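Local coordinates for ABC transporter ATP-binding protein (Sulfolobus tokodaii, PDB 2PJZ), which probably binds and hydrolyses ATP as the nucleotide-binding subunit of an ABC transporter, possibly one for cobalt, at residues F198-I208 against A226-D234; S211-V219 against G245-S253. All coordinates share one frame; numbering follows the deposited sequence.

Interaction 1 of 2, residues F198-I208 against A226-D234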
ATOM      1  N   PHE A 198      -4.387   5.645  -8.928  1.00 12.01           N
ATOM      2  CA  PHE A 198      -4.333   4.422  -9.728  1.00 12.48           C
ATOM      3  C   PHE A 198      -2.940   4.265 -10.347  1.00 13.28           C
ATOM      4  O   PHE A 198      -2.417   5.205 -10.919  1.00 14.27           O
ATOM      5  CB  PHE A 198      -5.333   4.530 -10.885  1.00 12.62           C
ATOM      6  CG  PHE A 198      -6.756   4.429 -10.437  1.00 13.51           C
ATOM      7  CD1 PHE A 198      -7.394   3.176 -10.386  1.00 13.83           C
ATOM      8  CD2 PHE A 198      -7.451   5.574 -10.049  1.00 14.77           C
ATOM      9  CE1 PHE A 198      -8.729   3.066  -9.970  1.00 18.05           C
ATOM     10  CE2 PHE A 198      -8.793   5.476  -9.647  1.00 17.38           C
ATOM     11  CZ  PHE A 198      -9.428   4.225  -9.599  1.00 15.29           C
ATOM     12  N   LEU A 199      -2.362   3.076 -10.240  1.00 13.06           N
ATOM     13  CA  LEU A 199      -1.152   2.768 -11.022  1.00 14.05           C
ATOM     14  C   LEU A 199      -1.661   2.059 -12.281  1.00 15.13           C
ATOM     15  O   LEU A 199      -1.908   0.852 -12.237  1.00 15.84           O
ATOM     16  CB  LEU A 199      -0.199   1.876 -10.211  1.00 12.97           C
ATOM     17  CG  LEU A 199       1.214   1.604 -10.760  1.00 13.45           C
ATOM     18  CD1 LEU A 199       2.004   2.891 -11.061  1.00 13.97           C
ATOM     19  CD2 LEU A 199       1.939   0.759  -9.779  1.00 12.47           C
ATOM     20  N   VAL A 200      -1.812   2.828 -13.362  1.00 17.90           N
ATOM     21  CA  VAL A 200      -2.231   2.342 -14.714  1.00 21.40           C
ATOM     22  C   VAL A 200      -1.703   3.270 -15.793  1.00 21.27           C
ATOM     23  O   VAL A 200      -1.368   4.404 -15.524  1.00 23.23           O
ATOM     24  CB  VAL A 200      -3.790   2.274 -14.894  1.00 22.15           C
ATOM     25  CG1 VAL A 200      -4.362   1.089 -14.151  1.00 25.93           C
ATOM     26  CG2 VAL A 200      -4.449   3.576 -14.455  1.00 22.23           C
ATOM     27  N   GLY A 201      -1.644   2.810 -17.038  1.00 24.51           N
ATOM     28  CA  GLY A 201      -1.147   3.659 -18.124  1.00 26.07           C
ATOM     29  C   GLY A 201       0.306   3.974 -17.895  1.00 28.05           C
ATOM     30  O   GLY A 201       0.787   5.082 -18.196  1.00 29.16           O
ATOM     31  N   ASN A 202       0.999   3.015 -17.279  1.00 28.62           N
ATOM     32  CA  ASN A 202       2.406   3.174 -16.963  1.00 29.07           C
ATOM     33  C   ASN A 202       2.621   4.490 -16.181  1.00 28.87           C
ATOM     34  O   ASN A 202       3.642   5.160 -16.299  1.00 30.36           O
ATOM     35  CB  ASN A 202       3.244   3.012 -18.284  1.00 29.08           C
ATOM     36  CG  ASN A 202       2.961   1.638 -19.060  1.00 29.43           C
ATOM     37  OD1 ASN A 202       2.735   1.618 -20.269  1.00 30.85           O
ATOM     38  ND2 ASN A 202       2.984   0.536 -18.354  1.00 27.63           N
ATOM     39  N   ARG A 203       1.626   4.884 -15.366  1.00 28.90           N
ATOM     40  CA  ARG A 203       1.655   6.162 -14.623  1.00 26.58           C
ATOM     41  C   ARG A 203       0.958   6.058 -13.255  1.00 24.86           C
ATOM     42  O   ARG A 203       0.108   5.203 -13.060  1.00 24.03           O
ATOM     43  CB  ARG A 203       0.894   7.245 -15.409  1.00 28.79           C
ATOM     44  CG  ARG A 203       1.516   7.721 -16.732  1.00 31.78           C
ATOM     45  CD  ARG A 203       0.409   8.135 -17.738  1.00 36.57           C
ATOM     46  NE  ARG A 203       0.905   8.101 -19.117  1.00 41.94           N
ATOM     47  CZ  ARG A 203       1.428   9.146 -19.761  1.00 43.76           C
ATOM     48  NH1 ARG A 203       1.516  10.334 -19.168  1.00 44.26           N
ATOM     49  NH2 ARG A 203       1.869   9.001 -21.010  1.00 45.41           N
ATOM     50  N   LEU A 204       1.303   6.934 -12.322  1.00 23.20           N
ATOM     51  CA  LEU A 204       0.534   7.065 -11.089  1.00 22.54           C
ATOM     52  C   LEU A 204      -0.475   8.194 -11.282  1.00 21.89           C
ATOM     53  O   LEU A 204      -0.072   9.361 -11.389  1.00 23.69           O
ATOM     54  CB  LEU A 204       1.450   7.408  -9.939  1.00 22.42           C
ATOM     55  CG  LEU A 204       1.189   7.022  -8.497  1.00 23.50           C
ATOM     56  CD1 LEU A 204       0.676   5.581  -8.281  1.00 20.03           C
ATOM     57  CD2 LEU A 204       2.530   7.199  -7.738  1.00 21.90           C
ATOM     58  N   GLN A 205      -1.770   7.871 -11.297  1.00 19.95           N
ATOM     59  CA  GLN A 205      -2.782   8.880 -11.668  1.00 18.93           C
ATOM     60  C   GLN A 205      -3.794   9.178 -10.562  1.00 17.48           C
ATOM     61  O   GLN A 205      -4.315   8.270  -9.928  1.00 15.94           O
ATOM     62  CB  GLN A 205      -3.457   8.488 -12.988  1.00 19.15           C
ATOM     63  CG  GLN A 205      -2.483   7.917 -14.033  1.00 18.80           C
ATOM     64  CD  GLN A 205      -3.098   7.796 -15.417  1.00 20.69           C
ATOM     65  OE1 GLN A 205      -3.904   8.641 -15.817  1.00 23.80           O
ATOM     66  NE2 GLN A 205      -2.744   6.744 -16.146  1.00 20.96           N
ATOM     67  N   GLY A 206      -4.040  10.463 -10.314  1.00 16.75           N
ATOM     68  CA  GLY A 206      -4.866  10.869  -9.186  1.00 16.72           C
ATOM     69  C   GLY A 206      -4.368  12.216  -8.698  1.00 17.19           C
ATOM     70  O   GLY A 206      -3.609  12.860  -9.406  1.00 17.09           O
ATOM     71  N   PRO A 207      -4.764  12.632  -7.489  1.00 16.74           N
ATOM     72  CA  PRO A 207      -5.536  11.881  -6.512  1.00 16.77           C
ATOM     73  C   PRO A 207      -7.063  11.922  -6.774  1.00 16.50           C
ATOM     74  O   PRO A 207      -7.527  12.762  -7.529  1.00 16.02           O
ATOM     75  CB  PRO A 207      -5.202  12.591  -5.200  1.00 17.20           C
ATOM     76  CG  PRO A 207      -5.011  14.012  -5.611  1.00 17.71           C
ATOM     77  CD  PRO A 207      -4.375  13.961  -6.977  1.00 17.78           C
ATOM     78  N   ILE A 208      -7.795  10.998  -6.175  1.00 16.20           N
ATOM     79  CA  ILE A 208      -9.266  11.082  -6.142  1.00 15.88           C
ATOM     80  C   ILE A 208      -9.743  10.687  -4.757  1.00 15.89           C
ATOM     81  O   ILE A 208      -9.167   9.799  -4.115  1.00 15.84           O
ATOM     82  CB  ILE A 208      -9.936  10.237  -7.272  1.00 16.15           C
ATOM     83  CG1 ILE A 208     -11.474  10.389  -7.235  1.00 16.74           C
ATOM     84  CG2 ILE A 208      -9.562   8.751  -7.181  1.00 17.57           C
ATOM     85  CD1 ILE A 208     -12.163   9.700  -8.418  1.00 16.65           C
ATOM     86  N   ALA A 226     -15.547  15.209 -15.058  1.00 35.46           N
ATOM     87  CA  ALA A 226     -14.984  13.982 -14.462  1.00 32.50           C
ATOM     88  C   ALA A 226     -14.221  14.247 -13.156  1.00 30.57           C
ATOM     89  O   ALA A 226     -13.524  15.245 -13.041  1.00 31.19           O
ATOM     90  CB  ALA A 226     -14.101  13.275 -15.475  1.00 32.46           C
ATOM     91  N   LEU A 227     -14.367  13.371 -12.166  1.00 27.99           N
ATOM     92  CA  LEU A 227     -13.569  13.472 -10.946  1.00 26.30           C
ATOM     93  C   LEU A 227     -12.096  13.184 -11.253  1.00 25.73           C
ATOM     94  O   LEU A 227     -11.182  13.773 -10.650  1.00 25.02           O
ATOM     95  CB  LEU A 227     -14.072  12.497  -9.892  1.00 26.28           C
ATOM     96  CG  LEU A 227     -15.441  12.704  -9.242  1.00 26.08           C
ATOM     97  CD1 LEU A 227     -15.961  11.346  -8.797  1.00 24.44           C
ATOM     98  CD2 LEU A 227     -15.351  13.666  -8.039  1.00 24.58           C
ATOM     99  N   LEU A 228     -11.870  12.266 -12.189  1.00 23.76           N
ATOM    100  CA  LEU A 228     -10.508  11.951 -12.629  1.00 23.09           C
ATOM    101  C   LEU A 228     -10.547  11.338 -14.013  1.00 23.03           C
ATOM    102  O   LEU A 228     -11.382  10.479 -14.275  1.00 22.92           O
ATOM    103  CB  LEU A 228      -9.853  10.967 -11.643  1.00 22.78           C
ATOM    104  CG  LEU A 228      -8.419  10.490 -11.940  1.00 22.18           C
ATOM    105  CD1 LEU A 228      -7.449  11.662 -11.858  1.00 19.81           C
ATOM    106  CD2 LEU A 228      -8.023   9.397 -10.940  1.00 20.90           C
ATOM    107  N   VAL A 229      -9.649  11.781 -14.888  1.00 22.87           N
ATOM    108  CA  VAL A 229      -9.499  11.165 -16.205  1.00 24.09           C
ATOM    109  C   VAL A 229      -8.198  10.350 -16.273  1.00 23.79           C
ATOM    110  O   VAL A 229      -7.121  10.889 -16.068  1.00 24.06           O
ATOM    111  CB  VAL A 229      -9.533  12.195 -17.356  1.00 24.27           C
ATOM    112  CG1 VAL A 229      -9.426  11.485 -18.718  1.00 24.05           C
ATOM    113  CG2 VAL A 229     -10.856  13.045 -17.289  1.00 25.15           C
ATOM    114  N   LEU A 230      -8.325   9.057 -16.540  1.00 23.85           N
ATOM    115  CA  LEU A 230      -7.165   8.167 -16.674  1.00 24.41           C
ATOM    116  C   LEU A 230      -6.739   8.021 -18.122  1.00 25.92           C
ATOM    117  O   LEU A 230      -7.561   7.726 -18.972  1.00 26.63           O
ATOM    118  CB  LEU A 230      -7.497   6.771 -16.146  1.00 22.94           C
ATOM    119  CG  LEU A 230      -7.958   6.629 -14.697  1.00 22.56           C
ATOM    120  CD1 LEU A 230      -8.400   5.213 -14.469  1.00 18.24           C
ATOM    121  CD2 LEU A 230      -6.825   7.032 -13.740  1.00 22.45           C
ATOM    122  N   ASP A 231      -5.448   8.207 -18.384  1.00 28.05           N
ATOM    123  CA  ASP A 231      -4.833   7.890 -19.686  1.00 30.31           C
ATOM    124  C   ASP A 231      -4.308   6.442 -19.718  1.00 31.57           C
ATOM    125  O   ASP A 231      -3.480   6.076 -18.874  1.00 31.53           O
ATOM    126  CB  ASP A 231      -3.704   8.890 -19.939  1.00 30.45           C
ATOM    127  CG  ASP A 231      -4.157  10.335 -19.773  1.00 32.77           C
ATOM    128  OD1 ASP A 231      -5.190  10.716 -20.368  1.00 39.30           O
ATOM    129  OD2 ASP A 231      -3.501  11.110 -19.056  1.00 36.11           O
ATOM    130  N   ILE A 232      -4.809   5.622 -20.656  1.00 32.91           N
ATOM    131  CA  ILE A 232      -4.521   4.165 -20.740  1.00 35.02           C
ATOM    132  C   ILE A 232      -4.358   3.632 -22.190  1.00 37.17           C
ATOM    133  O   ILE A 232      -5.267   3.803 -23.011  1.00 37.20           O
ATOM    134  CB  ILE A 232      -5.623   3.341 -20.063  1.00 35.06           C
ATOM    135  CG1 ILE A 232      -5.789   3.753 -18.596  1.00 34.10           C
ATOM    136  CG2 ILE A 232      -5.328   1.843 -20.172  1.00 35.49           C
ATOM    137  CD1 ILE A 232      -6.981   3.159 -17.930  1.00 33.10           C
ATOM    138  N   MET A 233      -3.250   2.913 -22.455  1.00 38.67           N
ATOM    139  CA  MET A 233      -2.672   2.704 -23.821  1.00 40.16           C
ATOM    140  C   MET A 233      -2.718   4.023 -24.598  1.00 41.06           C
ATOM    141  O   MET A 233      -1.811   4.844 -24.460  1.00 41.98           O
ATOM    142  CB  MET A 233      -3.161   1.423 -24.584  1.00 39.87           C
ATOM    143  CG  MET A 233      -4.146   0.555 -23.772  1.00 41.11           C
ATOM    144  SD  MET A 233      -4.048  -1.310 -23.597  1.00 40.45           S
ATOM    145  N   ASP A 234      -3.799   4.280 -25.321  1.00 41.66           N
ATOM    146  CA  ASP A 234      -3.972   5.608 -25.905  1.00 42.09           C
ATOM    147  C   ASP A 234      -5.250   6.310 -25.454  1.00 41.47           C
ATOM    148  O   ASP A 234      -5.314   7.541 -25.438  1.00 42.06           O
ATOM    149  CB  ASP A 234      -3.889   5.543 -27.429  1.00 42.65           C
ATOM    150  CG  ASP A 234      -2.475   5.745 -27.932  1.00 45.51           C
ATOM    151  OD1 ASP A 234      -1.637   6.279 -27.157  1.00 48.05           O
ATOM    152  OD2 ASP A 234      -2.196   5.379 -29.099  1.00 49.03           O
TER
HETATM  153  O   HOH W   1      -0.808   5.999 -20.421  1.00 37.35           O
HETATM  154  O   HOH W   2      -4.457  11.422 -14.685  1.00 33.00           O

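Interaction 2 of 2, residues S211-V219 against G245-S253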
ATOM      1  N   SER A 211     -14.152   8.392  -1.091  1.00 19.06           N
ATOM      2  CA  SER A 211     -15.598   8.616  -0.884  1.00 19.59           C
ATOM      3  C   SER A 211     -16.277   8.838  -2.224  1.00 20.07           C
ATOM      4  O   SER A 211     -17.319   8.232  -2.503  1.00 22.78           O
ATOM      5  CB  SER A 211     -15.854   9.802   0.075  1.00 20.48           C
ATOM      6  OG  SER A 211     -17.258  10.053   0.193  1.00 23.22           O
ATOM      7  N   GLU A 212     -15.693   9.684  -3.063  1.00 20.05           N
ATOM      8  CA  GLU A 212     -16.260  10.018  -4.355  1.00 20.89           C
ATOM      9  C   GLU A 212     -16.117   8.861  -5.359  1.00 21.14           C
ATOM     10  O   GLU A 212     -17.044   8.559  -6.129  1.00 19.53           O
ATOM     11  CB  GLU A 212     -15.658  11.309  -4.883  1.00 21.31           C
ATOM     12  CG  GLU A 212     -15.707  12.402  -3.775  1.00 25.91           C
ATOM     13  CD  GLU A 212     -16.154  13.762  -4.238  1.00 34.06           C
ATOM     14  OE1 GLU A 212     -15.502  14.758  -3.850  1.00 38.06           O
ATOM     15  OE2 GLU A 212     -17.171  13.855  -4.950  1.00 35.07           O
ATOM     16  N   LEU A 213     -14.955   8.208  -5.332  1.00 19.57           N
ATOM     17  CA  LEU A 213     -14.747   7.004  -6.148  1.00 20.19           C
ATOM     18  C   LEU A 213     -15.828   5.951  -5.914  1.00 19.88           C
ATOM     19  O   LEU A 213     -16.381   5.432  -6.876  1.00 21.04           O
ATOM     20  CB  LEU A 213     -13.373   6.405  -5.847  1.00 19.66           C
ATOM     21  CG  LEU A 213     -12.832   5.273  -6.719  1.00 20.11           C
ATOM     22  CD1 LEU A 213     -12.693   5.668  -8.168  1.00 17.99           C
ATOM     23  CD2 LEU A 213     -11.482   4.844  -6.119  1.00 19.46           C
ATOM     24  N   LEU A 214     -16.126   5.656  -4.650  1.00 21.62           N
ATOM     25  CA  LEU A 214     -17.030   4.565  -4.270  1.00 23.60           C
ATOM     26  C   LEU A 214     -18.454   4.743  -4.784  1.00 25.21           C
ATOM     27  O   LEU A 214     -19.211   3.757  -4.875  1.00 25.65           O
ATOM     28  CB  LEU A 214     -17.067   4.390  -2.758  1.00 23.63           C
ATOM     29  CG  LEU A 214     -15.918   3.672  -2.054  1.00 23.73           C
ATOM     30  CD1 LEU A 214     -15.978   3.948  -0.596  1.00 25.80           C
ATOM     31  CD2 LEU A 214     -15.967   2.172  -2.306  1.00 27.14           C
ATOM     32  N   GLU A 215     -18.806   5.986  -5.115  1.00 25.54           N
ATOM     33  CA  GLU A 215     -20.136   6.325  -5.626  1.00 27.06           C
ATOM     34  C   GLU A 215     -20.056   6.823  -7.055  1.00 26.22           C
ATOM     35  O   GLU A 215     -21.015   7.394  -7.580  1.00 27.97           O
ATOM     36  CB  GLU A 215     -20.844   7.348  -4.698  1.00 27.09           C
ATOM     37  CG  GLU A 215     -21.161   6.791  -3.294  1.00 29.91           C
ATOM     38  CD  GLU A 215     -22.011   5.506  -3.313  1.00 34.25           C
ATOM     39  OE1 GLU A 215     -22.787   5.281  -4.288  1.00 35.69           O
ATOM     40  OE2 GLU A 215     -21.911   4.715  -2.345  1.00 33.74           O
ATOM     41  N   SER A 216     -18.920   6.589  -7.707  1.00 24.25           N
ATOM     42  CA  SER A 216     -18.709   7.050  -9.069  1.00 23.13           C
ATOM     43  C   SER A 216     -19.049   5.988 -10.111  1.00 23.52           C
ATOM     44  O   SER A 216     -19.259   4.814  -9.776  1.00 22.97           O
ATOM     45  CB  SER A 216     -17.236   7.406  -9.270  1.00 23.68           C
ATOM     46  OG  SER A 216     -16.463   6.237  -9.025  1.00 22.59           O
ATOM     47  N   SER A 217     -19.025   6.404 -11.372  1.00 24.24           N
ATOM     48  CA  SER A 217     -19.159   5.480 -12.490  1.00 26.04           C
ATOM     49  C   SER A 217     -17.916   5.585 -13.339  1.00 26.70           C
ATOM     50  O   SER A 217     -17.260   6.610 -13.348  1.00 26.32           O
ATOM     51  CB  SER A 217     -20.393   5.816 -13.345  1.00 26.28           C
ATOM     52  OG  SER A 217     -21.581   5.661 -12.591  1.00 27.54           O
ATOM     53  N   ILE A 218     -17.588   4.528 -14.063  1.00 27.66           N
ATOM     54  CA  ILE A 218     -16.412   4.573 -14.910  1.00 29.20           C
ATOM     55  C   ILE A 218     -16.798   4.404 -16.378  1.00 29.94           C
ATOM     56  O   ILE A 218     -17.537   3.475 -16.721  1.00 30.90           O
ATOM     57  CB  ILE A 218     -15.347   3.551 -14.423  1.00 29.90           C
ATOM     58  CG1 ILE A 218     -13.989   3.835 -15.050  1.00 30.90           C
ATOM     59  CG2 ILE A 218     -15.816   2.104 -14.623  1.00 31.28           C
ATOM     60  CD1 ILE A 218     -12.828   3.407 -14.180  1.00 34.25           C
ATOM     61  N   VAL A 219     -16.335   5.317 -17.230  1.00 30.54           N
ATOM     62  CA  VAL A 219     -16.695   5.294 -18.654  1.00 31.45           C
ATOM     63  C   VAL A 219     -15.520   5.541 -19.590  1.00 32.39           C
ATOM     64  O   VAL A 219     -14.588   6.260 -19.250  1.00 32.05           O
ATOM     65  CB  VAL A 219     -17.830   6.319 -18.981  1.00 31.60           C
ATOM     66  CG1 VAL A 219     -19.017   6.117 -18.056  1.00 31.05           C
ATOM     67  CG2 VAL A 219     -17.326   7.751 -18.902  1.00 31.53           C
ATOM     68  N   GLY A 245     -22.580   5.602 -16.408  1.00 41.67           N
ATOM     69  CA  GLY A 245     -22.032   4.278 -16.766  1.00 38.73           C
ATOM     70  C   GLY A 245     -22.070   3.252 -15.649  1.00 36.87           C
ATOM     71  O   GLY A 245     -22.904   3.341 -14.749  1.00 37.12           O
ATOM     72  N   MET A 246     -21.167   2.273 -15.694  1.00 34.39           N
ATOM     73  CA  MET A 246     -21.177   1.233 -14.669  1.00 32.50           C
ATOM     74  C   MET A 246     -20.529   1.740 -13.381  1.00 30.95           C
ATOM     75  O   MET A 246     -19.575   2.494 -13.427  1.00 29.42           O
ATOM     76  CB  MET A 246     -20.483  -0.056 -15.138  1.00 32.95           C
ATOM     77  CG  MET A 246     -20.762  -1.235 -14.206  1.00 33.01           C
ATOM     78  SD  MET A 246     -19.692  -2.687 -14.365  1.00 31.87           S
ATOM     79  CE  MET A 246     -19.402  -2.850 -12.625  1.00 32.91           C
ATOM     80  N   LYS A 247     -21.075   1.298 -12.254  1.00 29.86           N
ATOM     81  CA  LYS A 247     -20.635   1.713 -10.937  1.00 28.99           C
ATOM     82  C   LYS A 247     -19.230   1.181 -10.637  1.00 27.50           C
ATOM     83  O   LYS A 247     -18.956  -0.010 -10.779  1.00 26.19           O
ATOM     84  CB  LYS A 247     -21.611   1.198  -9.869  1.00 29.81           C
ATOM     85  CG  LYS A 247     -23.048   1.724 -10.001  1.00 33.27           C
ATOM     86  CD  LYS A 247     -23.116   3.207  -9.649  1.00 38.40           C
ATOM     87  CE  LYS A 247     -24.537   3.746  -9.824  1.00 41.66           C
ATOM     88  NZ  LYS A 247     -24.571   5.233  -9.691  1.00 42.99           N
ATOM     89  N   PHE A 248     -18.344   2.079 -10.215  1.00 25.79           N
ATOM     90  CA  PHE A 248     -17.005   1.664  -9.829  1.00 24.13           C
ATOM     91  C   PHE A 248     -17.098   0.649  -8.709  1.00 23.87           C
ATOM     92  O   PHE A 248     -16.335  -0.328  -8.680  1.00 23.54           O
ATOM     93  CB  PHE A 248     -16.170   2.871  -9.380  1.00 23.76           C
ATOM     94  CG  PHE A 248     -14.779   2.494  -8.995  1.00 22.28           C
ATOM     95  CD1 PHE A 248     -13.770   2.498  -9.941  1.00 23.39           C
ATOM     96  CD2 PHE A 248     -14.504   2.079  -7.710  1.00 21.28           C
ATOM     97  CE1 PHE A 248     -12.479   2.108  -9.597  1.00 22.66           C
ATOM     98  CE2 PHE A 248     -13.221   1.692  -7.358  1.00 21.51           C
ATOM     99  CZ  PHE A 248     -12.220   1.720  -8.315  1.00 21.29           C
ATOM    100  N   GLY A 249     -18.053   0.871  -7.799  1.00 22.31           N
ATOM    101  CA  GLY A 249     -18.338  -0.055  -6.707  1.00 23.30           C
ATOM    102  C   GLY A 249     -18.697  -1.481  -7.096  1.00 23.67           C
ATOM    103  O   GLY A 249     -18.653  -2.386  -6.265  1.00 24.37           O
ATOM    104  N   ALA A 250     -19.086  -1.694  -8.347  1.00 22.75           N
ATOM    105  CA  ALA A 250     -19.474  -3.026  -8.761  1.00 22.77           C
ATOM    106  C   ALA A 250     -18.389  -3.670  -9.616  1.00 22.64           C
ATOM    107  O   ALA A 250     -18.532  -4.818 -10.052  1.00 22.00           O
ATOM    108  CB  ALA A 250     -20.830  -2.991  -9.504  1.00 23.81           C
ATOM    109  N   LEU A 251     -17.273  -2.951  -9.799  1.00 21.71           N
ATOM    110  CA  LEU A 251     -16.231  -3.354 -10.741  1.00 22.61           C
ATOM    111  C   LEU A 251     -15.675  -4.753 -10.482  1.00 21.72           C
ATOM    112  O   LEU A 251     -15.425  -5.515 -11.415  1.00 21.91           O
ATOM    113  CB  LEU A 251     -15.098  -2.316 -10.792  1.00 23.01           C
ATOM    114  CG  LEU A 251     -14.611  -2.060 -12.212  1.00 26.73           C
ATOM    115  CD1 LEU A 251     -15.687  -1.296 -12.949  1.00 29.90           C
ATOM    116  CD2 LEU A 251     -13.305  -1.289 -12.204  1.00 28.86           C
ATOM    117  N   GLY A 252     -15.476  -5.097  -9.221  1.00 21.09           N
ATOM    118  CA  GLY A 252     -15.001  -6.436  -8.915  1.00 21.74           C
ATOM    119  C   GLY A 252     -13.496  -6.524  -9.027  1.00 20.94           C
ATOM    120  O   GLY A 252     -12.834  -6.894  -8.067  1.00 23.50           O
ATOM    121  N   SER A 253     -12.940  -6.134 -10.167  1.00 20.02           N
ATOM    122  CA  SER A 253     -11.497  -6.241 -10.406  1.00 18.73           C
ATOM    123  C   SER A 253     -10.975  -5.060 -11.196  1.00 18.54           C
ATOM    124  O   SER A 253     -11.599  -4.638 -12.167  1.00 17.02           O
ATOM    125  CB  SER A 253     -11.176  -7.539 -11.182  1.00 19.44           C
ATOM    126  OG  SER A 253      -9.881  -7.450 -11.765  1.00 19.54           O
TER
HETATM  127  O   HOH W   3     -19.770   3.131  -7.436  1.00 27.84           O

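Interaction 1 of 2, residues F198-I208 against A226-D234
Gln205 lays its side-chain amide against the backbone of Asp231 and pairs with it at both ends. OE1 of Gln205 takes the amide N of Asp231 at 3.0 Å, in the carbonyl plane and on a lone pair, while Gln205 NE2 gives a hydrogen to Asp231 O at 2.9 Å. The second NE2 bond, to Val200 O at 2.8 Å, turns back into the hairpin, and both acceptors lie close to the amide plane, which should hold the group against flipping. Water donates to Gln205 OE1 and Val229 O. Nearer the backbone, Gln205 CB meets Leu230 CD2 at 3.7 Å.

Leu230 crosses Phe198 at about a right angle, with its CD1 over one ring face. Leu228, its CG anti to the backbone N (chi1 179°), sends CD2 to within 4.0 Å of Phe198 CD2. The Ile208 side chain crosses that of Leu227 similarly, Ile208 CD1 lying 3.7 Å from Leu227 CB. The backbones come nearest at Gly201, whose CA-H points at Asp231 O. Leu227 and Leu228 together face Ile239 of strand 235-241, a classic beta bulge. The contact sets the edge hairpin of the mixed P-loop NTPase sheet against an outer strand of the C-terminal antiparallel sheet.

Interaction 2 of 2, residues S211-V219 against G245-S253
The Phe248 ring carries Leu213 squarely on one face: Leu213 CD1 sits 3.7 Å from the ring centroid and only 7° off its normal, a CH-pi contact, while CG and CD2 of the same leucine spread over the CD2-CE2-CZ side. At the ring edge, near its plane, Ile218 CD1 stands 4.4 Å from Phe248 CD1. Phe248 puts CG anti to its own amide (chi1 -179°), which carries the ring in toward helix 210-214. Leu185 and Phe198 also touch it.

Backbone bonds fix the root of this side chain. Phe248 N reaches Ser216 O at 2.9 Å, almost straight at 170°, though tilted out of the carbonyl plane; Ile218 N reaches Met246 O at 2.9 Å. Between them Ser217 and Lys247 form an antiparallel non-hydrogen-bonded pair, their CA atoms 4.3 Å apart and their side chains diverging to outside partners, Ser217 to Gly242 O and Lys247 to Asp243. A water links Leu214 O and Ser216 O to Gly249 N. Leu251 CD1 meets Ile218 CG2 at 3.8 Å.

With an alanine in place of Phe248, Leu213 would probably face a gap where the ring had been, and Ile218 would probably lose its aromatic neighbour. The chemistry thus divides: two main-chain bonds join the segments and a water bridges the neighbouring turn, while the ring packs against aliphatic side chains on the buried side.

Overall arrangement
Interactions 1 and 2 interlock along the chain, their segments alternating: strand 203-209 runs straight into helix 210-214, and strand 216-220 leads on to strand 228-232. Both reach the same C-terminal antiparallel sheet, at its opposite outer strands, 228-232 and 246-247. They meet through one hydrophobic cluster, where Phe198 CZ lies 3.7 Å from Phe248 CE1 and Ile208 touches Leu213. Both are partly buried; interaction 1 buries a polar glutamine beside its apolar groups, interaction 2 an aromatic ring. The polar chemistry differs: interaction 1 spans two sheets and relies on a glutamine amide, whereas interaction 2 adds a short, weakly bonded edge strand to one sheet and packs a helix beside it.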